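Local coordinates for protein natural killer cell receptor Ly49C (Mus musculus, PDB 3C8J) that serves natural killer cells as a disulfide-linked homodimeric receptor for class I MHC, with a C-type lectin-like extracellular domain, at residues Ala106-Tyr111 and Cys192-Lys197; Phe94-Thr99 and Gly134-Gly139. The protein carries 4 engineered substitutions. All blocks are in the same frame, centred on the assembly; numbering follows the deposited sequence.

Contact 1 of 2, residues Ala106-Tyr111 and Cys192-Lys197; sequences ANCQHY and CICGKK
The sulfur of Cys108 has its neighbours on the strand 192-197. Cys108 SG is bonded to Cys194 SG at 2.0 Å. Cys108 SG also lies 3.8 Å from Cys192 SG. The carbonyl oxygen Ile193 O makes a marginal van der Waals contact with Cys108 SG at 4.0 Å. This is the disulfide-pinned union of the first helix and the last strand in a C-type lectin-like domain. The disulfide has a chi3 of -93°, near a right angle and of left-handed sense. Its CB atoms are 3.9 Å apart, Cys108 CB to Cys194 CB. Both cysteines carry SG anti to their own carbonyl carbon, and both CB atoms point across the gap.

Cys192 is turned differently. Its SG is anti to the backbone N (chi1 172°) and is bonded to Cys104, one helical turn before Cys108. Two disulfides therefore stand side by side. The spacing explains how: residues four apart share a helix face, and residues two apart share a strand face. The short axes of helix 106-110 and strand 192-197 also run in roughly the same direction, with 38° between them, so the earlier cysteine of the helix pairs with the earlier one of the strand. Ile193, between the two cysteines, points its side chain away from the helix. On the helix side of the strand, Cys194 also touches Tyr93 and Ile95 of strand 90-96.

Next along the chain, Tyr111 N bonds to Cys108 O at 3.1 Å. The Tyr111 ring then meets the ring of Tyr93. His110 ND1 sits 3.8 Å above one face of the Tyr111 ring, offset toward its rim.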
ATOM      1  N   ALA A 106     -11.634  -2.022 -20.833  1.00 61.35           N
ATOM      2  CA  ALA A 106     -12.819  -1.172 -20.806  1.00 61.40           C
ATOM      3  C   ALA A 106     -13.170  -0.753 -19.375  1.00 61.79           C
ATOM      4  O   ALA A 106     -13.251   0.442 -19.093  1.00 61.76           O
ATOM      5  CB  ALA A 106     -13.987  -1.860 -21.471  1.00 60.83           C
ATOM      6  N   ASN A 107     -13.347  -1.732 -18.479  1.00 61.93           N
ATOM      7  CA  ASN A 107     -13.762  -1.452 -17.107  1.00 62.49           C
ATOM      8  C   ASN A 107     -12.812  -0.518 -16.419  1.00 62.29           C
ATOM      9  O   ASN A 107     -13.235   0.425 -15.763  1.00 62.62           O
ATOM     10  CB  ASN A 107     -13.869  -2.727 -16.272  1.00 63.09           C
ATOM     11  CG  ASN A 107     -15.138  -3.515 -16.549  1.00 64.78           C
ATOM     12  OD1 ASN A 107     -15.783  -3.364 -17.597  1.00 65.23           O
ATOM     13  ND2 ASN A 107     -15.500  -4.380 -15.604  1.00 66.50           N
ATOM     14  N   CYS A 108     -11.520  -0.797 -16.568  1.00 62.29           N
ATOM     15  CA  CYS A 108     -10.473   0.005 -15.956  1.00 61.72           C
ATOM     16  C   CYS A 108     -10.573   1.468 -16.411  1.00 61.50           C
ATOM     17  O   CYS A 108     -10.455   2.369 -15.581  1.00 61.82           O
ATOM     18  CB  CYS A 108      -9.094  -0.573 -16.276  1.00 61.79           C
ATOM     19  SG  CYS A 108      -8.559  -2.075 -15.369  1.00 61.95           S
ATOM     20  N   GLN A 109     -10.792   1.699 -17.708  1.00 60.82           N
ATOM     21  CA  GLN A 109     -10.963   3.065 -18.230  1.00 60.63           C
ATOM     22  C   GLN A 109     -12.107   3.767 -17.524  1.00 59.84           C
ATOM     23  O   GLN A 109     -11.971   4.919 -17.125  1.00 60.07           O
ATOM     24  CB  GLN A 109     -11.227   3.097 -19.752  1.00 61.07           C
ATOM     25  CG  GLN A 109     -10.040   3.549 -20.611  1.00 63.13           C
ATOM     26  CD  GLN A 109      -9.387   4.853 -20.122  1.00 64.76           C
ATOM     27  OE1 GLN A 109      -8.318   4.824 -19.497  1.00 65.47           O
ATOM     28  NE2 GLN A 109     -10.032   5.989 -20.393  1.00 63.17           N
ATOM     29  N   HIS A 110     -13.222   3.061 -17.369  1.00 58.66           N
ATOM     30  CA  HIS A 110     -14.407   3.597 -16.735  1.00 57.54           C
ATOM     31  C   HIS A 110     -14.158   4.157 -15.328  1.00 57.16           C
ATOM     32  O   HIS A 110     -14.886   5.023 -14.875  1.00 57.27           O
ATOM     33  CB  HIS A 110     -15.496   2.537 -16.700  1.00 57.39           C
ATOM     34  CG  HIS A 110     -16.788   3.028 -16.133  1.00 57.52           C
ATOM     35  ND1 HIS A 110     -17.206   2.717 -14.857  1.00 57.84           N
ATOM     36  CD2 HIS A 110     -17.741   3.833 -16.657  1.00 57.23           C
ATOM     37  CE1 HIS A 110     -18.374   3.288 -14.627  1.00 57.87           C
ATOM     38  NE2 HIS A 110     -18.720   3.972 -15.703  1.00 57.64           N
ATOM     39  N   TYR A 111     -13.134   3.676 -14.638  1.00 56.68           N
ATOM     40  CA  TYR A 111     -12.775   4.263 -13.345  1.00 56.54           C
ATOM     41  C   TYR A 111     -11.589   5.210 -13.456  1.00 56.61           C
ATOM     42  O   TYR A 111     -11.074   5.674 -12.445  1.00 56.54           O
ATOM     43  CB  TYR A 111     -12.478   3.175 -12.310  1.00 56.55           C
ATOM     44  CG  TYR A 111     -13.647   2.276 -12.105  1.00 56.09           C
ATOM     45  CD1 TYR A 111     -13.598   0.952 -12.512  1.00 55.82           C
ATOM     46  CD2 TYR A 111     -14.823   2.757 -11.543  1.00 54.84           C
ATOM     47  CE1 TYR A 111     -14.693   0.108 -12.348  1.00 56.19           C
ATOM     48  CE2 TYR A 111     -15.918   1.936 -11.376  1.00 56.44           C
ATOM     49  CZ  TYR A 111     -15.846   0.607 -11.787  1.00 57.36           C
ATOM     50  OH  TYR A 111     -16.928  -0.228 -11.622  1.00 58.66           O
ATOM     51  N   CYS A 192      -9.351  -9.157 -13.474  1.00 59.10           N
ATOM     52  CA  CYS A 192      -8.788  -7.986 -14.082  1.00 58.91           C
ATOM     53  C   CYS A 192      -8.168  -7.084 -13.018  1.00 58.89           C
ATOM     54  O   CYS A 192      -8.775  -6.864 -11.964  1.00 58.71           O
ATOM     55  CB  CYS A 192      -9.923  -7.277 -14.801  1.00 59.07           C
ATOM     56  SG  CYS A 192      -9.563  -5.699 -15.447  1.00 60.66           S
ATOM     57  N   ILE A 193      -6.961  -6.583 -13.296  1.00 58.79           N
ATOM     58  CA  ILE A 193      -6.270  -5.653 -12.398  1.00 58.96           C
ATOM     59  C   ILE A 193      -6.021  -4.293 -13.035  1.00 59.21           C
ATOM     60  O   ILE A 193      -5.391  -4.204 -14.089  1.00 58.80           O
ATOM     61  CB  ILE A 193      -4.892  -6.174 -11.914  1.00 58.94           C
ATOM     62  CG1 ILE A 193      -4.987  -7.632 -11.450  1.00 59.52           C
ATOM     63  CG2 ILE A 193      -4.373  -5.278 -10.783  1.00 57.83           C
ATOM     64  CD1 ILE A 193      -3.699  -8.201 -10.884  1.00 58.63           C
ATOM     65  N   CYS A 194      -6.496  -3.238 -12.377  1.00 59.17           N
ATOM     66  CA  CYS A 194      -6.234  -1.879 -12.832  1.00 59.12           C
ATOM     67  C   CYS A 194      -5.171  -1.288 -11.934  1.00 58.92           C
ATOM     68  O   CYS A 194      -5.145  -1.582 -10.751  1.00 59.75           O
ATOM     69  CB  CYS A 194      -7.497  -1.022 -12.751  1.00 59.36           C
ATOM     70  SG  CYS A 194      -9.009  -1.733 -13.438  1.00 59.15           S
ATOM     71  N   GLY A 195      -4.295  -0.450 -12.472  1.00 58.53           N
ATOM     72  CA  GLY A 195      -3.256   0.141 -11.652  1.00 58.72           C
ATOM     73  C   GLY A 195      -2.939   1.577 -12.009  1.00 58.71           C
ATOM     74  O   GLY A 195      -3.136   1.974 -13.135  1.00 58.20           O
ATOM     75  N   LYS A 196      -2.455   2.356 -11.042  1.00 58.87           N
ATOM     76  CA  LYS A 196      -2.101   3.742 -11.303  1.00 59.42           C
ATOM     77  C   LYS A 196      -1.151   4.338 -10.244  1.00 59.03           C
ATOM     78  O   LYS A 196      -1.410   4.212  -9.052  1.00 59.35           O
ATOM     79  CB  LYS A 196      -3.372   4.576 -11.476  1.00 59.45           C
ATOM     80  CG  LYS A 196      -3.310   6.013 -10.958  1.00 61.60           C
ATOM     81  CD  LYS A 196      -4.059   6.967 -11.879  1.00 63.92           C
ATOM     82  CE  LYS A 196      -3.130   7.509 -12.941  1.00 65.66           C
ATOM     83  NZ  LYS A 196      -3.774   8.601 -13.718  1.00 69.12           N
ATOM     84  N   LYS A 197      -0.070   4.968 -10.712  1.00 58.17           N
ATOM     85  CA  LYS A 197       0.909   5.654  -9.876  1.00 58.08           C
ATOM     86  C   LYS A 197       0.303   6.882  -9.187  1.00 57.68           C
ATOM     87  O   LYS A 197      -0.431   7.674  -9.804  1.00 57.70           O
ATOM     88  CB  LYS A 197       2.117   6.129 -10.704  1.00 57.77           C
ATOM     89  CG  LYS A 197       2.877   5.041 -11.489  1.00 59.06           C
ATOM     90  CD  LYS A 197       4.400   5.368 -11.691  1.00 59.15           C
ATOM     91  CE  LYS A 197       4.699   6.621 -12.542  1.00 60.97           C
ATOM     92  NZ  LYS A 197       4.787   6.378 -14.033  1.00 60.64           N
TER

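Contact 2 of 2, residues Phe94-Thr99 and Gly134-Gly139; sequences FIMNKT and GNYWIG. Engineered in segment 134-139: Gly134 (natural residue Glu).
Tyr136 is met by two side chains of strand 90-96, Met96 and Phe94. Met96 reaches it at the edge of the ring. Met96 SD is 3.8 Å from Tyr136 CE2 and lies 74° off the ring normal, a Met-aromatic contact made near the ring plane. The methyl goes further out, with Met96 CE 3.5 Å from Tyr136 OH. Met96 can do this because its chain is folded at chi2 (-59°) and again at chi3, which brings its end back to the tyrosine. Phe94 is a looser neighbour. Phe94 CD2 is 4.4 Å from Tyr136 CE2, which lies at the edge of the phenylalanine ring.

Trp137 meets the other end of the segment 94-99. Thr99 O lies in the indole plane, at its edge, 3.1 Å from Trp137 NE1. The bond is bent (133°) and weak. The same N-H has its stronger partner in Ile188 O.

Trp137, Ile138 and Gly139 belong to the WIGL motif, a core signature of C-type lectin-like domains. The two segments are not paired as strands; Phe94 CA and Tyr136 CA are 8.4 Å apart. Strand 190-197 runs between strands 90-96 and 136-143 and pairs with both. Side chains therefore span most of the gap, and the one polar contact uses the backbone O of Thr99.

Further out, Tyr136 OH is hydrogen-bonded to Ile132 O, which anchors the hydroxyl beside Met96 CE. Phe94 is stacked on Tyr83, and the indole of Trp137 meets Trp101 with the ring planes about perpendicular. Residues 97-99 are implicated in MHC class I binding, and Thr99 is held there by backbone bonding to Tyr190.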
ATOM      1  N   PHE A  94      -8.834  -4.485  -8.083  1.00 53.72           N
ATOM      2  CA  PHE A  94      -8.917  -5.866  -8.517  1.00 53.41           C
ATOM      3  C   PHE A  94     -10.375  -6.086  -8.818  1.00 54.40           C
ATOM      4  O   PHE A  94     -11.211  -6.062  -7.915  1.00 54.89           O
ATOM      5  CB  PHE A  94      -8.380  -6.826  -7.456  1.00 52.56           C
ATOM      6  CG  PHE A  94      -6.963  -6.529  -7.030  1.00 50.49           C
ATOM      7  CD1 PHE A  94      -6.704  -5.562  -6.096  1.00 48.05           C
ATOM      8  CD2 PHE A  94      -5.889  -7.223  -7.570  1.00 49.98           C
ATOM      9  CE1 PHE A  94      -5.400  -5.276  -5.702  1.00 48.20           C
ATOM     10  CE2 PHE A  94      -4.574  -6.949  -7.172  1.00 46.71           C
ATOM     11  CZ  PHE A  94      -4.340  -5.974  -6.251  1.00 48.25           C
ATOM     12  N   ILE A  95     -10.684  -6.229 -10.104  1.00 55.03           N
ATOM     13  CA  ILE A  95     -12.052  -6.420 -10.547  1.00 55.61           C
ATOM     14  C   ILE A  95     -12.336  -7.916 -10.635  1.00 56.40           C
ATOM     15  O   ILE A  95     -11.765  -8.634 -11.468  1.00 56.87           O
ATOM     16  CB  ILE A  95     -12.321  -5.694 -11.880  1.00 55.53           C
ATOM     17  CG1 ILE A  95     -11.888  -4.236 -11.750  1.00 55.12           C
ATOM     18  CG2 ILE A  95     -13.804  -5.792 -12.257  1.00 55.04           C
ATOM     19  CD1 ILE A  95     -12.380  -3.347 -12.830  1.00 56.32           C
ATOM     20  N   MET A  96     -13.229  -8.358  -9.756  1.00 57.04           N
ATOM     21  CA  MET A  96     -13.466  -9.768  -9.473  1.00 57.50           C
ATOM     22  C   MET A  96     -14.672 -10.365 -10.215  1.00 57.79           C
ATOM     23  O   MET A  96     -15.403 -11.192  -9.666  1.00 57.61           O
ATOM     24  CB  MET A  96     -13.591  -9.938  -7.953  1.00 57.42           C
ATOM     25  CG  MET A  96     -12.330  -9.512  -7.193  1.00 57.86           C
ATOM     26  SD  MET A  96     -10.780 -10.369  -7.613  1.00 60.64           S
ATOM     27  CE  MET A  96     -10.849 -11.881  -6.630  1.00 58.86           C
ATOM     28  N   ASN A  97     -14.881  -9.905 -11.455  1.00 58.74           N
ATOM     29  CA  ASN A  97     -15.769 -10.539 -12.448  1.00 59.14           C
ATOM     30  C   ASN A  97     -14.906 -10.977 -13.595  1.00 59.13           C
ATOM     31  O   ASN A  97     -13.960 -10.275 -13.949  1.00 59.51           O
ATOM     32  CB  ASN A  97     -16.779  -9.563 -13.059  1.00 59.46           C
ATOM     33  CG  ASN A  97     -17.471  -8.725 -12.040  1.00 61.03           C
ATOM     34  OD1 ASN A  97     -16.892  -7.771 -11.514  1.00 62.45           O
ATOM     35  ND2 ASN A  97     -18.735  -9.050 -11.763  1.00 62.21           N
ATOM     36  N   LYS A  98     -15.261 -12.095 -14.217  1.00 59.23           N
ATOM     37  CA  LYS A  98     -14.504 -12.621 -15.327  1.00 59.21           C
ATOM     38  C   LYS A  98     -14.993 -11.996 -16.626  1.00 58.82           C
ATOM     39  O   LYS A  98     -16.101 -12.286 -17.081  1.00 58.86           O
ATOM     40  CB  LYS A  98     -14.631 -14.140 -15.380  1.00 59.50           C
ATOM     41  CG  LYS A  98     -14.025 -14.873 -14.178  1.00 60.41           C
ATOM     42  CD  LYS A  98     -14.463 -16.354 -14.178  1.00 60.21           C
ATOM     43  CE  LYS A  98     -13.636 -17.218 -13.225  1.00 60.49           C
ATOM     44  NZ  LYS A  98     -14.289 -18.550 -13.101  1.00 61.12           N
ATOM     45  N   THR A  99     -14.165 -11.124 -17.201  1.00 58.26           N
ATOM     46  CA  THR A  99     -14.432 -10.551 -18.520  1.00 57.73           C
ATOM     47  C   THR A  99     -13.296 -10.913 -19.470  1.00 57.80           C
ATOM     48  O   THR A  99     -12.267 -11.427 -19.024  1.00 57.47           O
ATOM     49  CB  THR A  99     -14.572  -8.998 -18.495  1.00 57.48           C
ATOM     50  OG1 THR A  99     -13.276  -8.389 -18.424  1.00 57.61           O
ATOM     51  CG2 THR A  99     -15.449  -8.526 -17.339  1.00 56.05           C
ATOM     52  N   GLY A 134      -6.394 -17.004  -8.593  1.00 54.33           N
ATOM     53  CA  GLY A 134      -7.189 -16.804  -9.793  1.00 54.77           C
ATOM     54  C   GLY A 134      -6.280 -16.404 -10.939  1.00 55.42           C
ATOM     55  O   GLY A 134      -5.058 -16.546 -10.851  1.00 55.79           O
ATOM     56  N   ASN A 135      -6.884 -15.910 -12.016  1.00 55.55           N
ATOM     57  CA  ASN A 135      -6.164 -15.422 -13.172  1.00 55.68           C
ATOM     58  C   ASN A 135      -6.622 -14.015 -13.500  1.00 56.10           C
ATOM     59  O   ASN A 135      -7.827 -13.767 -13.626  1.00 57.15           O
ATOM     60  CB  ASN A 135      -6.398 -16.344 -14.349  1.00 55.41           C
ATOM     61  CG  ASN A 135      -5.938 -17.741 -14.068  1.00 55.78           C
ATOM     62  OD1 ASN A 135      -6.657 -18.702 -14.305  1.00 56.56           O
ATOM     63  ND2 ASN A 135      -4.735 -17.870 -13.523  1.00 56.77           N
ATOM     64  N   TYR A 136      -5.669 -13.099 -13.647  1.00 55.18           N
ATOM     65  CA  TYR A 136      -5.983 -11.686 -13.793  1.00 54.82           C
ATOM     66  C   TYR A 136      -5.377 -11.109 -15.076  1.00 55.15           C
ATOM     67  O   TYR A 136      -4.154 -11.146 -15.280  1.00 55.81           O
ATOM     68  CB  TYR A 136      -5.442 -10.909 -12.582  1.00 54.17           C
ATOM     69  CG  TYR A 136      -6.034 -11.313 -11.266  1.00 53.18           C
ATOM     70  CD1 TYR A 136      -5.643 -12.489 -10.648  1.00 53.53           C
ATOM     71  CD2 TYR A 136      -6.957 -10.507 -10.619  1.00 52.86           C
ATOM     72  CE1 TYR A 136      -6.178 -12.883  -9.443  1.00 53.53           C
ATOM     73  CE2 TYR A 136      -7.482 -10.887  -9.377  1.00 53.29           C
ATOM     74  CZ  TYR A 136      -7.080 -12.085  -8.807  1.00 52.55           C
ATOM     75  OH  TYR A 136      -7.587 -12.514  -7.628  1.00 51.90           O
ATOM     76  N   TRP A 137      -6.220 -10.576 -15.948  1.00 54.97           N
ATOM     77  CA  TRP A 137      -5.725  -9.856 -17.104  1.00 54.66           C
ATOM     78  C   TRP A 137      -4.886  -8.670 -16.624  1.00 54.74           C
ATOM     79  O   TRP A 137      -5.205  -8.034 -15.608  1.00 54.41           O
ATOM     80  CB  TRP A 137      -6.881  -9.369 -17.957  1.00 54.29           C
ATOM     81  CG  TRP A 137      -7.608 -10.453 -18.701  1.00 54.87           C
ATOM     82  CD1 TRP A 137      -8.939 -10.730 -18.627  1.00 55.06           C
ATOM     83  CD2 TRP A 137      -7.058 -11.393 -19.660  1.00 54.77           C
ATOM     84  NE1 TRP A 137      -9.259 -11.770 -19.473  1.00 55.17           N
ATOM     85  CE2 TRP A 137      -8.127 -12.193 -20.119  1.00 54.80           C
ATOM     86  CE3 TRP A 137      -5.776 -11.634 -20.163  1.00 54.18           C
ATOM     87  CZ2 TRP A 137      -7.951 -13.224 -21.049  1.00 54.33           C
ATOM     88  CZ3 TRP A 137      -5.605 -12.652 -21.095  1.00 54.75           C
ATOM     89  CH2 TRP A 137      -6.688 -13.436 -21.527  1.00 54.34           C
ATOM     90  N   ILE A 138      -3.787  -8.411 -17.331  1.00 54.77           N
ATOM     91  CA  ILE A 138      -2.977  -7.219 -17.089  1.00 54.63           C
ATOM     92  C   ILE A 138      -2.747  -6.520 -18.429  1.00 54.90           C
ATOM     93  O   ILE A 138      -3.049  -7.090 -19.478  1.00 54.92           O
ATOM     94  CB  ILE A 138      -1.656  -7.522 -16.334  1.00 54.39           C
ATOM     95  CG1 ILE A 138      -0.736  -8.425 -17.153  1.00 54.45           C
ATOM     96  CG2 ILE A 138      -1.945  -8.157 -14.995  1.00 54.31           C
ATOM     97  CD1 ILE A 138       0.631  -8.616 -16.495  1.00 54.21           C
ATOM     98  N   GLY A 139      -2.252  -5.281 -18.396  1.00 55.20           N
ATOM     99  CA  GLY A 139      -2.165  -4.455 -19.602  1.00 55.54           C
ATOM    100  C   GLY A 139      -0.969  -4.777 -20.481  1.00 56.16           C
ATOM    101  O   GLY A 139      -0.170  -3.895 -20.803  1.00 56.31           O
TER

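Along the chain the segments alternate: 94-99, 106-111, 134-139, then 192-197. Contacts 1 and 2 therefore interlock within the one C-type lectin-like domain, with centres about 10 Å apart. Strand 190-197 is the shared element. It is antiparallel to strand 90-96 and parallel to strand 136-143. Cys192 O and Ile95 N (2.7 Å) and Ile193 N and Trp137 O (3.2 Å) are probable hydrogen bonds joining the contacts. Contact 1 lies on the face of the sheet covered by helix 101-110, which follows strand 98-99. On the other face, Ile193 packs against Tyr136. The final strand thus ties the disulfide-linked helix to the aromatic core.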